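Local coordinates for periplasmic binding protein/LacI transcriptional regulator (Burkholderia multivorans, PDB 4YLE) that probably binds a sugar or related small solute in the periplasm and delivers it to an ABC transporter as the system's solute-binding component, at residues Ala36-Ser41 with Ala79-Ile84; Val97-Asp102 with Asn122-Leu127; Val167-Gly172 with Met195-Val200. One frame throughout, in Å; residues are numbered along the deposited sequence.

Contact 1: residues Ala36-Ser41 with Ala79-Ile84; sequences ALVMKS and ANQIRI
V38 sets its CG1 methyl against the CG methylene of Q81, 3.7 Å away, while its CG2 lies 3.9 Å from CG2 of I84. This is strand-against-helix packing of an alpha/beta sandwich. Strand 36-39 and helix 79-84 run antiparallel at 176°, with their axes 9.3 Å apart. Helix 78-90 belongs to the beta-alpha-beta crossover from strand 66-72 to strand 95-98, and strand 34-39 lies between those two in the sheet. The helix therefore packs over a strand it is not directly joined to. V38 and I84 meet flank to flank, methyl against methyl, and these methyls, with the Q81 methylene, make up the apolar part of the contact. Its polar part comes from Q81, whose CG stands anti to the backbone N (chi1 -163°) and whose chain continues extended to the chain corner at K40. There NE2 donates to the carbonyl O of M39, a selenomethionine, at 2.9 Å. The donor stands above the carbonyl plane, although O lies close to the amide plane of Q81. NE2 also donates to A99 O and OE1 accepts from A101 N, so three backbone groups fix the rotation of this buried carboxamide. The ammonium of K40 forms a salt bridge with D124, near a bound unidentified ligand; its CG stays 3.8 Å from NE2 of Q81.

Contact 2: residues Val97-Asp102 with Asn122-Leu127; sequences VLAPAD and NIDNRL
P100 packs CG and CD of its ring against the turn that follows strand 119-123: CG lies 3.1 Å from the carbonyl O of N125, and the same CG meets CD2 of L127 at 3.6 Å. CD rests beside ND2 of N122, the two side chains crossing at about a right angle. On the strand side, V97 CG1 touches CG2 of I123 at 3.7 Å. I123 CG1 sits between its own backbone N and carbonyl carbon, and approaches CB of A99. Every one of these residues is buried. Parallel pairing of L98 with N122 closes the beta-alpha-beta unit of strand 95-98, helix 107-115 and strand 119-123; its bond here runs from I123 N to L98 O, 2.9 Å long and 171° at the hydrogen. Beyond the strand ends the chain 122-127 is shaped from within. N125 N bonds to I123 O around D124 (phi/psi 74/-72°), a classic gamma turn. N122 OD1 accepts L127 N at 2.8 Å, in the carbonyl plane on a lone pair, while ND2 donates to N125 O and, weakly, to L98 O. Across the contact N125 ND2 gives a straight bond of 3.1 Å to P100 O, which lies in its amide plane though the donor is above the carbonyl plane. Packing thins toward D102, whose CB points away and whose O comes only within 4.3 Å of L127 CD2; its OD1 instead accepts from K104 N and A105 N. On the ligand side, D124, the salt-bridge partner of K40, bonds the unidentified ligand through OD1, and N125 OD1 accepts N178 N from the other lobe.

Contact 3: residues Val167-Gly172 with Met195-Val200; sequences VGIVEG and MKVVSV
I169 brings CD1 to within 3.7 Å of CG1 of V197, its CG1 close behind, while its CB meets CG2 of V200 at 4.0 Å. V167 joins the same face, its CG2 4.0 Å from CG2 of V197. At the far end the carboxylate oxygen OE2 of E171 passes 3.7 Å from V200 CG1, the two side chains crossing obliquely. E171 CG is anti to the backbone N and the chain beyond it is extended, reaching T183 through OE2 and S174 through OE1. Behind these side chains lies the backbone of a parallel pair whose short axes cross at -23°, 4.8 Å apart at closest. V167 N donates to K196 O, and V167 O takes V198 N in a bond of 2.9 Å. The next link is I169 N to S199 O, at 172° on the hydrogen, where unbroken parallel pairing would use the O of V198. V167 thus pairs with V197 but I169 with V200, so strand 196-200 carries one residue more over the same span: a beta bulge. The helical psi of V198 (-13°) makes the kink, and its CG2 lies over V167 O. One cost of the bulge is that the buried N of S199 has no partner in the model, since V167 O is 3.9 Å away. The two strands and helix 177-193 form a beta-alpha-beta unit in the parallel sheet of the second lobe of this periplasmic-binding-protein fold. Helix 177-193 packs T183, F186 and Q187 on the face of I169, V197 and V200; helix 207-220 meets V170 and S199 from the other face. Strand 196-202 is outermost in the sheet, while strand 226-229 pairs with the other flank of strand 166-171.

In the fold
From the N terminus the three contacts close successive loops, in series without nesting or crossing. Contact 1 closes the loop of 37 residues that includes helix 45-60 and strand 66-72. Helix 78-90 then leads into strand 95-98, where contact 2 opens, to close a shorter loop around helix 107-115. Their centres lie about 10 Å apart and both reach the same sheet, in which strands 34-39 and 95-98 are neighbours; K40 and Q81 of one reach D124 and A101 of the other. Contact 3 closes the loop around helix 177-193 in the separate four-stranded sheet. Its centre is about 30 Å and 25 Å from those of contacts 1 and 2, with no touch.

Contact 1: residues Ala36-Ser41 with Ala79-Ile84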
ATOM      1  N   ALA A  36      -2.851 -13.551  13.374  1.00 27.80           N
ATOM      2  CA  ALA A  36      -2.157 -12.283  13.559  1.00 26.83           C
ATOM      3  C   ALA A  36      -2.215 -11.494  12.273  1.00 28.08           C
ATOM      4  O   ALA A  36      -1.887 -12.034  11.215  1.00 28.64           O
ATOM      5  CB  ALA A  36      -0.702 -12.510  13.963  1.00 29.58           C
ATOM      6  N   LEU A  37      -2.626 -10.230  12.381  1.00 23.40           N
ATOM      7  CA  LEU A  37      -2.620  -9.262  11.239  1.00 21.65           C
ATOM      8  C   LEU A  37      -1.520  -8.268  11.498  1.00 22.75           C
ATOM      9  O   LEU A  37      -1.604  -7.499  12.454  1.00 23.79           O
ATOM     10  CB  LEU A  37      -3.952  -8.534  11.111  1.00 19.82           C
ATOM     11  CG  LEU A  37      -4.013  -7.460  10.012  1.00 18.38           C
ATOM     12  CD1 LEU A  37      -3.825  -8.054   8.635  1.00 19.10           C
ATOM     13  CD2 LEU A  37      -5.341  -6.740  10.067  1.00 18.77           C
ATOM     14  N   VAL A  38      -0.492  -8.284  10.644  1.00 23.16           N
ATOM     15  CA  VAL A  38       0.703  -7.460  10.847  1.00 24.63           C
ATOM     16  C   VAL A  38       0.775  -6.422   9.742  1.00 23.23           C
ATOM     17  O   VAL A  38       0.926  -6.763   8.587  1.00 22.54           O
ATOM     18  CB  VAL A  38       1.957  -8.342  10.871  1.00 26.98           C
ATOM     19  CG1 VAL A  38       3.263  -7.495  10.929  1.00 28.73           C
ATOM     20  CG2 VAL A  38       1.875  -9.299  12.065  1.00 28.78           C
HETATM   21  N   MSE A  39       0.635  -5.155  10.128  1.00 23.09           N
HETATM   22  CA  MSE A  39       0.457  -4.061   9.192  1.00 21.81           C
HETATM   23  C   MSE A  39       1.669  -3.153   9.189  1.00 23.43           C
HETATM   24  O   MSE A  39       2.639  -3.416   9.856  1.00 25.37           O
HETATM   25  CB  MSE A  39      -0.792  -3.276   9.563  1.00 20.69           C
HETATM   26  CG  MSE A  39      -2.030  -4.147   9.471  1.00 26.54           C
HETATM   27 SE   MSE A  39      -3.651  -3.196  10.030  1.00 27.28          SE
HETATM   28  CE  MSE A  39      -3.317  -3.330  11.960  1.00 36.25           C
ATOM     29  N   LYS A  40       1.597  -2.090   8.411  1.00 22.55           N
ATOM     30  CA  LYS A  40       2.661  -1.104   8.417  1.00 24.08           C
ATOM     31  C   LYS A  40       2.228   0.027   9.331  1.00 24.65           C
ATOM     32  O   LYS A  40       1.820  -0.204  10.469  1.00 25.47           O
ATOM     33  CB  LYS A  40       2.971  -0.635   6.998  1.00 23.40           C
ATOM     34  CG  LYS A  40       3.596  -1.720   6.106  1.00 24.98           C
ATOM     35  CD  LYS A  40       3.675  -1.317   4.593  1.00 22.97           C
ATOM     36  CE  LYS A  40       2.536  -1.981   3.785  1.00 31.80           C
ATOM     37  NZ  LYS A  40       2.118  -1.196   2.573  1.00 29.34           N
ATOM     38  N   SER A  41       2.312   1.251   8.851  1.00 24.96           N
ATOM     39  CA  SER A  41       2.237   2.379   9.754  1.00 26.14           C
ATOM     40  C   SER A  41       0.887   2.666  10.341  1.00 25.43           C
ATOM     41  O   SER A  41      -0.093   2.936   9.633  1.00 23.82           O
ATOM     42  CB  SER A  41       2.701   3.636   9.037  1.00 26.69           C
ATOM     43  OG  SER A  41       2.511   4.728   9.899  1.00 28.24           O
ATOM     44  N   ALA A  79      12.607  -3.032  10.696  1.00 38.70           N
ATOM     45  CA  ALA A  79      13.195  -3.781  11.821  1.00 41.26           C
ATOM     46  C   ALA A  79      12.124  -4.219  12.841  1.00 40.28           C
ATOM     47  O   ALA A  79      12.055  -5.396  13.255  1.00 41.30           O
ATOM     48  CB  ALA A  79      14.281  -2.938  12.516  1.00 43.68           C
ATOM     49  N   ASN A  80      11.282  -3.266  13.232  1.00 38.43           N
ATOM     50  CA  ASN A  80      10.230  -3.548  14.182  1.00 37.64           C
ATOM     51  C   ASN A  80       9.149  -4.459  13.610  1.00 35.57           C
ATOM     52  O   ASN A  80       8.527  -5.224  14.342  1.00 35.89           O
ATOM     53  CB  ASN A  80       9.564  -2.269  14.676  1.00 40.96           C
ATOM     54  CG  ASN A  80       8.749  -2.509  15.931  1.00 49.14           C
ATOM     55  OD1 ASN A  80       9.191  -3.229  16.835  1.00 56.52           O
ATOM     56  ND2 ASN A  80       7.555  -1.943  15.993  1.00 42.68           N
ATOM     57  N   GLN A  81       8.872  -4.350  12.319  1.00 33.67           N
ATOM     58  CA  GLN A  81       7.860  -5.233  11.761  1.00 31.92           C
ATOM     59  C   GLN A  81       8.378  -6.650  11.884  1.00 33.93           C
ATOM     60  O   GLN A  81       7.634  -7.543  12.257  1.00 33.66           O
ATOM     61  CB  GLN A  81       7.538  -4.909  10.315  1.00 29.91           C
ATOM     62  CG  GLN A  81       6.210  -5.564   9.884  1.00 27.76           C
ATOM     63  CD  GLN A  81       5.857  -5.283   8.454  1.00 26.01           C
ATOM     64  OE1 GLN A  81       6.651  -5.545   7.560  1.00 27.02           O
ATOM     65  NE2 GLN A  81       4.651  -4.753   8.219  1.00 23.69           N
ATOM     66  N   ILE A  82       9.669  -6.842  11.614  1.00 36.18           N
ATOM     67  CA  ILE A  82      10.260  -8.173  11.723  1.00 38.63           C
ATOM     68  C   ILE A  82      10.123  -8.656  13.156  1.00 39.95           C
ATOM     69  O   ILE A  82       9.810  -9.827  13.392  1.00 40.63           O
ATOM     70  CB  ILE A  82      11.740  -8.185  11.267  1.00 41.01           C
ATOM     71  CG1 ILE A  82      11.799  -7.998   9.746  1.00 39.89           C
ATOM     72  CG2 ILE A  82      12.438  -9.500  11.658  1.00 43.92           C
ATOM     73  CD1 ILE A  82      13.176  -7.785   9.164  1.00 42.29           C
ATOM     74  N   ARG A  83      10.331  -7.753  14.114  1.00 40.62           N
ATOM     75  CA  ARG A  83      10.232  -8.116  15.520  1.00 42.41           C
ATOM     76  C   ARG A  83       8.820  -8.571  15.857  1.00 40.81           C
ATOM     77  O   ARG A  83       8.632  -9.533  16.598  1.00 42.17           O
ATOM     78  CB  ARG A  83      10.652  -6.948  16.414  1.00 43.45           C
ATOM     79  CG  ARG A  83      12.167  -6.768  16.485  1.00 51.13           C
ATOM     80  CD  ARG A  83      12.585  -5.929  17.681  1.00 48.20           C
ATOM     81  NE  ARG A  83      11.950  -4.612  17.678  1.00 50.79           N
ATOM     82  CZ  ARG A  83      12.433  -3.532  17.063  1.00 53.75           C
ATOM     83  NH1 ARG A  83      13.566  -3.588  16.378  1.00 55.50           N
ATOM     84  NH2 ARG A  83      11.767  -2.384  17.126  1.00 56.07           N
ATOM     85  N   ILE A  84       7.828  -7.885  15.292  1.00 37.69           N
ATOM     86  CA  ILE A  84       6.448  -8.235  15.549  1.00 36.05           C
ATOM     87  C   ILE A  84       6.172  -9.654  15.066  1.00 37.70           C
ATOM     88  O   ILE A  84       5.561 -10.450  15.784  1.00 36.87           O
ATOM     89  CB  ILE A  84       5.517  -7.237  14.882  1.00 32.97           C
ATOM     90  CG1 ILE A  84       5.606  -5.915  15.643  1.00 33.40           C
ATOM     91  CG2 ILE A  84       4.081  -7.730  14.900  1.00 31.25           C
ATOM     92  CD1 ILE A  84       5.032  -4.742  14.932  1.00 33.53           C
TER

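Contact 2: residues Val97-Asp102 with Asn122-Leu127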
ATOM      1  N   VAL A  97      -1.129 -12.866   8.734  1.00 24.45           N
ATOM      2  CA  VAL A  97      -1.523 -12.128   7.558  1.00 22.99           C
ATOM      3  C   VAL A  97      -0.665 -10.872   7.564  1.00 25.04           C
ATOM      4  O   VAL A  97      -0.814 -10.044   8.458  1.00 20.17           O
ATOM      5  CB  VAL A  97      -3.009 -11.764   7.582  1.00 19.62           C
ATOM      6  CG1 VAL A  97      -3.377 -10.987   6.352  1.00 19.31           C
ATOM      7  CG2 VAL A  97      -3.878 -13.054   7.684  1.00 19.10           C
ATOM      8  N   LEU A  98       0.253 -10.766   6.604  1.00 21.06           N
ATOM      9  CA  LEU A  98       1.305  -9.776   6.675  1.00 21.61           C
ATOM     10  C   LEU A  98       1.234  -8.807   5.494  1.00 21.71           C
ATOM     11  O   LEU A  98       1.170  -9.251   4.342  1.00 20.10           O
ATOM     12  CB  LEU A  98       2.668 -10.470   6.686  1.00 24.21           C
ATOM     13  CG  LEU A  98       3.903  -9.569   6.581  1.00 25.24           C
ATOM     14  CD1 LEU A  98       4.053  -8.710   7.820  1.00 25.34           C
ATOM     15  CD2 LEU A  98       5.144 -10.437   6.331  1.00 27.93           C
ATOM     16  N   ALA A  99       1.237  -7.499   5.802  1.00 20.09           N
ATOM     17  CA  ALA A  99       1.456  -6.407   4.816  1.00 23.74           C
ATOM     18  C   ALA A  99       2.890  -5.899   4.976  1.00 23.90           C
ATOM     19  O   ALA A  99       3.150  -5.062   5.836  1.00 20.28           O
ATOM     20  CB  ALA A  99       0.467  -5.256   5.025  1.00 18.03           C
ATOM     21  N   PRO A 100       3.837  -6.431   4.177  1.00 21.80           N
ATOM     22  CA  PRO A 100       5.251  -6.237   4.543  1.00 24.05           C
ATOM     23  C   PRO A 100       5.791  -4.847   4.226  1.00 24.23           C
ATOM     24  O   PRO A 100       5.456  -4.269   3.183  1.00 23.09           O
ATOM     25  CB  PRO A 100       5.966  -7.316   3.719  1.00 26.63           C
ATOM     26  CG  PRO A 100       5.078  -7.612   2.594  1.00 25.58           C
ATOM     27  CD  PRO A 100       3.675  -7.397   3.073  1.00 22.37           C
ATOM     28  N   ALA A 101       6.612  -4.319   5.128  1.00 26.08           N
ATOM     29  CA  ALA A 101       7.174  -2.973   4.982  1.00 25.36           C
ATOM     30  C   ALA A 101       8.272  -2.921   3.918  1.00 32.63           C
ATOM     31  O   ALA A 101       8.603  -1.836   3.401  1.00 27.15           O
ATOM     32  CB  ALA A 101       7.720  -2.490   6.311  1.00 26.52           C
ATOM     33  N   ASP A 102       8.835  -4.096   3.626  1.00 29.26           N
ATOM     34  CA  ASP A 102       9.917  -4.287   2.657  1.00 31.21           C
ATOM     35  C   ASP A 102       9.662  -5.606   1.929  1.00 38.47           C
ATOM     36  O   ASP A 102       9.418  -6.609   2.581  1.00 31.90           O
ATOM     37  CB  ASP A 102      11.259  -4.321   3.378  1.00 33.99           C
ATOM     38  CG  ASP A 102      12.440  -4.305   2.437  1.00 41.66           C
ATOM     39  OD1 ASP A 102      12.509  -5.161   1.530  1.00 38.56           O
ATOM     40  OD2 ASP A 102      13.324  -3.439   2.622  1.00 47.27           O
ATOM     41  N   ASN A 122       0.136 -13.222   2.433  1.00 22.26           N
ATOM     42  CA  ASN A 122       0.745 -11.942   2.082  1.00 21.77           C
ATOM     43  C   ASN A 122      -0.371 -11.060   1.558  1.00 19.70           C
ATOM     44  O   ASN A 122      -1.078 -11.466   0.634  1.00 20.64           O
ATOM     45  CB  ASN A 122       1.819 -12.223   1.028  1.00 23.73           C
ATOM     46  CG  ASN A 122       2.578 -11.008   0.532  1.00 23.75           C
ATOM     47  OD1 ASN A 122       3.363 -11.164  -0.394  1.00 25.42           O
ATOM     48  ND2 ASN A 122       2.397  -9.832   1.145  1.00 22.48           N
ATOM     49  N   ILE A 123      -0.526  -9.873   2.124  1.00 19.75           N
ATOM     50  CA  ILE A 123      -1.430  -8.892   1.534  1.00 18.46           C
ATOM     51  C   ILE A 123      -0.750  -7.566   1.201  1.00 17.29           C
ATOM     52  O   ILE A 123       0.348  -7.323   1.668  1.00 18.59           O
ATOM     53  CB  ILE A 123      -2.622  -8.582   2.458  1.00 16.13           C
ATOM     54  CG1 ILE A 123      -2.185  -7.816   3.718  1.00 19.09           C
ATOM     55  CG2 ILE A 123      -3.368  -9.907   2.842  1.00 16.23           C
ATOM     56  CD1 ILE A 123      -3.363  -7.419   4.665  1.00 16.24           C
ATOM     57  N   ASP A 124      -1.428  -6.754   0.365  1.00 15.03           N
ATOM     58  CA  ASP A 124      -1.091  -5.335   0.103  1.00 14.91           C
ATOM     59  C   ASP A 124       0.144  -5.190  -0.781  1.00 17.75           C
ATOM     60  O   ASP A 124       0.048  -4.833  -1.959  1.00 20.56           O
ATOM     61  CB  ASP A 124      -0.904  -4.586   1.419  1.00 17.97           C
ATOM     62  CG  ASP A 124      -0.514  -3.124   1.220  1.00 18.78           C
ATOM     63  OD1 ASP A 124      -0.788  -2.585   0.147  1.00 21.61           O
ATOM     64  OD2 ASP A 124       0.053  -2.513   2.156  1.00 28.70           O
ATOM     65  N   ASN A 125       1.301  -5.496  -0.213  1.00 18.74           N
ATOM     66  CA  ASN A 125       2.559  -5.355  -0.908  1.00 22.04           C
ATOM     67  C   ASN A 125       3.200  -6.717  -1.070  1.00 21.38           C
ATOM     68  O   ASN A 125       3.508  -7.379  -0.093  1.00 22.33           O
ATOM     69  CB  ASN A 125       3.490  -4.433  -0.144  1.00 20.09           C
ATOM     70  CG  ASN A 125       4.864  -4.399  -0.730  1.00 22.41           C
ATOM     71  OD1 ASN A 125       5.040  -4.382  -1.965  1.00 25.64           O
ATOM     72  ND2 ASN A 125       5.885  -4.369   0.147  1.00 25.16           N
ATOM     73  N   ARG A 126       3.398  -7.132  -2.300  1.00 23.88           N
ATOM     74  CA  ARG A 126       3.838  -8.483  -2.552  1.00 24.57           C
ATOM     75  C   ARG A 126       5.307  -8.674  -2.214  1.00 27.22           C
ATOM     76  O   ARG A 126       6.155  -7.881  -2.608  1.00 28.25           O
ATOM     77  CB  ARG A 126       3.575  -8.859  -4.004  1.00 30.98           C
ATOM     78  CG  ARG A 126       3.621 -10.351  -4.261  1.00 45.88           C
ATOM     79  CD  ARG A 126       3.690 -10.628  -5.741  1.00 46.38           C
ATOM     80  NE  ARG A 126       2.530 -10.087  -6.444  1.00 49.25           N
ATOM     81  CZ  ARG A 126       1.514 -10.817  -6.899  1.00 60.50           C
ATOM     82  NH1 ARG A 126       1.494 -12.146  -6.746  1.00 58.43           N
ATOM     83  NH2 ARG A 126       0.512 -10.206  -7.523  1.00 57.09           N
ATOM     84  N   LEU A 127       5.587  -9.737  -1.460  1.00 28.31           N
ATOM     85  CA  LEU A 127       6.943 -10.189  -1.209  1.00 31.38           C
ATOM     86  C   LEU A 127       7.632 -10.512  -2.511  1.00 33.56           C
ATOM     87  O   LEU A 127       6.990 -10.901  -3.478  1.00 35.40           O
ATOM     88  CB  LEU A 127       6.924 -11.415  -0.303  1.00 32.05           C
ATOM     89  CG  LEU A 127       6.424 -11.134   1.108  1.00 30.42           C
ATOM     90  CD1 LEU A 127       6.115 -12.447   1.805  1.00 31.12           C
ATOM     91  CD2 LEU A 127       7.431 -10.312   1.914  1.00 31.35           C
TER

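Contact 3: residues Val167-Gly172 with Met195-Val200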
ATOM      1  N   VAL A 167       5.479  16.596 -15.571  1.00 20.47           N
ATOM      2  CA  VAL A 167       4.948  16.125 -14.298  1.00 18.99           C
ATOM      3  C   VAL A 167       6.039  15.418 -13.489  1.00 18.36           C
ATOM      4  O   VAL A 167       7.048  15.002 -14.052  1.00 19.11           O
ATOM      5  CB  VAL A 167       3.737  15.177 -14.536  1.00 19.05           C
ATOM      6  CG1 VAL A 167       2.772  15.848 -15.527  1.00 19.88           C
ATOM      7  CG2 VAL A 167       4.205  13.843 -15.077  1.00 23.24           C
ATOM      8  N   GLY A 168       5.828  15.326 -12.177  1.00 17.24           N
ATOM      9  CA  GLY A 168       6.699  14.596 -11.283  1.00 17.50           C
ATOM     10  C   GLY A 168       5.941  13.497 -10.604  1.00 17.20           C
ATOM     11  O   GLY A 168       4.748  13.622 -10.360  1.00 16.50           O
ATOM     12  N   ILE A 169       6.645  12.394 -10.326  1.00 16.12           N
ATOM     13  CA  ILE A 169       6.082  11.264  -9.588  1.00 15.00           C
ATOM     14  C   ILE A 169       6.736  11.180  -8.209  1.00 17.42           C
ATOM     15  O   ILE A 169       7.965  11.081  -8.083  1.00 16.20           O
ATOM     16  CB  ILE A 169       6.274   9.951 -10.355  1.00 16.88           C
ATOM     17  CG1 ILE A 169       5.559  10.055 -11.690  1.00 16.01           C
ATOM     18  CG2 ILE A 169       5.752   8.746  -9.546  1.00 18.87           C
ATOM     19  CD1 ILE A 169       5.736   8.843 -12.611  1.00 16.85           C
ATOM     20  N   VAL A 170       5.897  11.236  -7.188  1.00 17.21           N
ATOM     21  CA  VAL A 170       6.316  11.064  -5.811  1.00 15.30           C
ATOM     22  C   VAL A 170       6.001   9.610  -5.423  1.00 18.50           C
ATOM     23  O   VAL A 170       4.848   9.224  -5.294  1.00 20.70           O
ATOM     24  CB  VAL A 170       5.633  12.053  -4.872  1.00 14.68           C
ATOM     25  CG1 VAL A 170       6.270  11.975  -3.467  1.00 19.88           C
ATOM     26  CG2 VAL A 170       5.755  13.455  -5.410  1.00 15.72           C
ATOM     27  N   GLU A 171       7.060   8.820  -5.263  1.00 16.52           N
ATOM     28  CA  GLU A 171       6.988   7.378  -5.150  1.00 14.66           C
ATOM     29  C   GLU A 171       7.002   6.894  -3.705  1.00 17.02           C
ATOM     30  O   GLU A 171       7.491   7.585  -2.819  1.00 16.29           O
ATOM     31  CB  GLU A 171       8.183   6.827  -5.923  1.00 23.10           C
ATOM     32  CG  GLU A 171       8.489   5.411  -5.844  1.00 43.33           C
ATOM     33  CD  GLU A 171       9.568   5.127  -6.840  1.00 39.48           C
ATOM     34  OE1 GLU A 171      10.773   5.224  -6.507  1.00 36.73           O
ATOM     35  OE2 GLU A 171       9.180   4.884  -7.984  1.00 28.41           O
ATOM     36  N   GLY A 172       6.426   5.726  -3.457  1.00 15.42           N
ATOM     37  CA  GLY A 172       6.553   5.107  -2.137  1.00 18.18           C
ATOM     38  C   GLY A 172       7.968   4.597  -1.873  1.00 21.02           C
ATOM     39  O   GLY A 172       8.920   4.888  -2.615  1.00 23.09           O
HETATM   40  N   MSE A 195       2.488  13.273 -21.973  1.00 33.15           N
HETATM   41  CA  MSE A 195       3.132  14.097 -20.940  1.00 31.18           C
HETATM   42  C   MSE A 195       4.547  13.620 -20.731  1.00 30.81           C
HETATM   43  O   MSE A 195       4.899  12.519 -21.129  1.00 39.16           O
HETATM   44  CB  MSE A 195       2.392  14.066 -19.591  1.00 28.86           C
HETATM   45  CG  MSE A 195       1.027  14.724 -19.590  1.00 39.72           C
HETATM   46 SE   MSE A 195      -0.434  13.456 -19.974  1.00 40.84          SE
HETATM   47  CE  MSE A 195      -1.312  14.521 -21.376  1.00 36.16           C
ATOM     48  N   LYS A 196       5.353  14.472 -20.118  1.00 29.80           N
ATOM     49  CA  LYS A 196       6.748  14.175 -19.835  1.00 32.09           C
ATOM     50  C   LYS A 196       7.048  14.074 -18.325  1.00 30.30           C
ATOM     51  O   LYS A 196       6.933  15.046 -17.579  1.00 26.09           O
ATOM     52  CB  LYS A 196       7.624  15.244 -20.469  1.00 44.03           C
ATOM     53  CG  LYS A 196       9.081  14.879 -20.521  1.00 57.29           C
ATOM     54  CD  LYS A 196       9.869  15.947 -21.262  1.00 56.26           C
ATOM     55  CE  LYS A 196      11.289  16.083 -20.727  1.00 54.95           C
ATOM     56  NZ  LYS A 196      11.640  17.524 -20.542  1.00 63.40           N
ATOM     57  N   VAL A 197       7.432  12.889 -17.858  1.00 29.88           N
ATOM     58  CA  VAL A 197       7.812  12.738 -16.458  1.00 26.46           C
ATOM     59  C   VAL A 197       9.226  13.245 -16.284  1.00 25.23           C
ATOM     60  O   VAL A 197      10.167  12.624 -16.776  1.00 30.04           O
ATOM     61  CB  VAL A 197       7.720  11.264 -15.985  1.00 24.69           C
ATOM     62  CG1 VAL A 197       8.003  11.151 -14.497  1.00 23.65           C
ATOM     63  CG2 VAL A 197       6.356  10.704 -16.276  1.00 27.17           C
ATOM     64  N   VAL A 198       9.399  14.358 -15.579  1.00 24.32           N
ATOM     65  CA  VAL A 198      10.726  14.955 -15.450  1.00 24.76           C
ATOM     66  C   VAL A 198      11.452  14.563 -14.161  1.00 26.37           C
ATOM     67  O   VAL A 198      12.654  14.779 -14.046  1.00 26.45           O
ATOM     68  CB  VAL A 198      10.632  16.492 -15.558  1.00 24.76           C
ATOM     69  CG1 VAL A 198      10.104  16.827 -16.936  1.00 28.95           C
ATOM     70  CG2 VAL A 198       9.733  17.071 -14.453  1.00 23.15           C
ATOM     71  N   SER A 199      10.740  13.964 -13.208  1.00 22.48           N
ATOM     72  CA  SER A 199      11.357  13.631 -11.926  1.00 21.76           C
ATOM     73  C   SER A 199      10.598  12.488 -11.265  1.00 21.17           C
ATOM     74  O   SER A 199       9.382  12.474 -11.307  1.00 20.19           O
ATOM     75  CB  SER A 199      11.378  14.852 -11.000  1.00 20.96           C
ATOM     76  OG  SER A 199      12.234  14.636  -9.901  1.00 23.43           O
ATOM     77  N   VAL A 200      11.337  11.527 -10.711  1.00 21.11           N
ATOM     78  CA  VAL A 200      10.743  10.467  -9.900  1.00 20.31           C
ATOM     79  C   VAL A 200      11.590  10.367  -8.650  1.00 23.96           C
ATOM     80  O   VAL A 200      12.790  10.112  -8.749  1.00 23.74           O
ATOM     81  CB  VAL A 200      10.692   9.092 -10.635  1.00 21.97           C
ATOM     82  CG1 VAL A 200      10.063   8.014  -9.748  1.00 21.41           C
ATOM     83  CG2 VAL A 200       9.886   9.193 -11.918  1.00 23.68           C
TER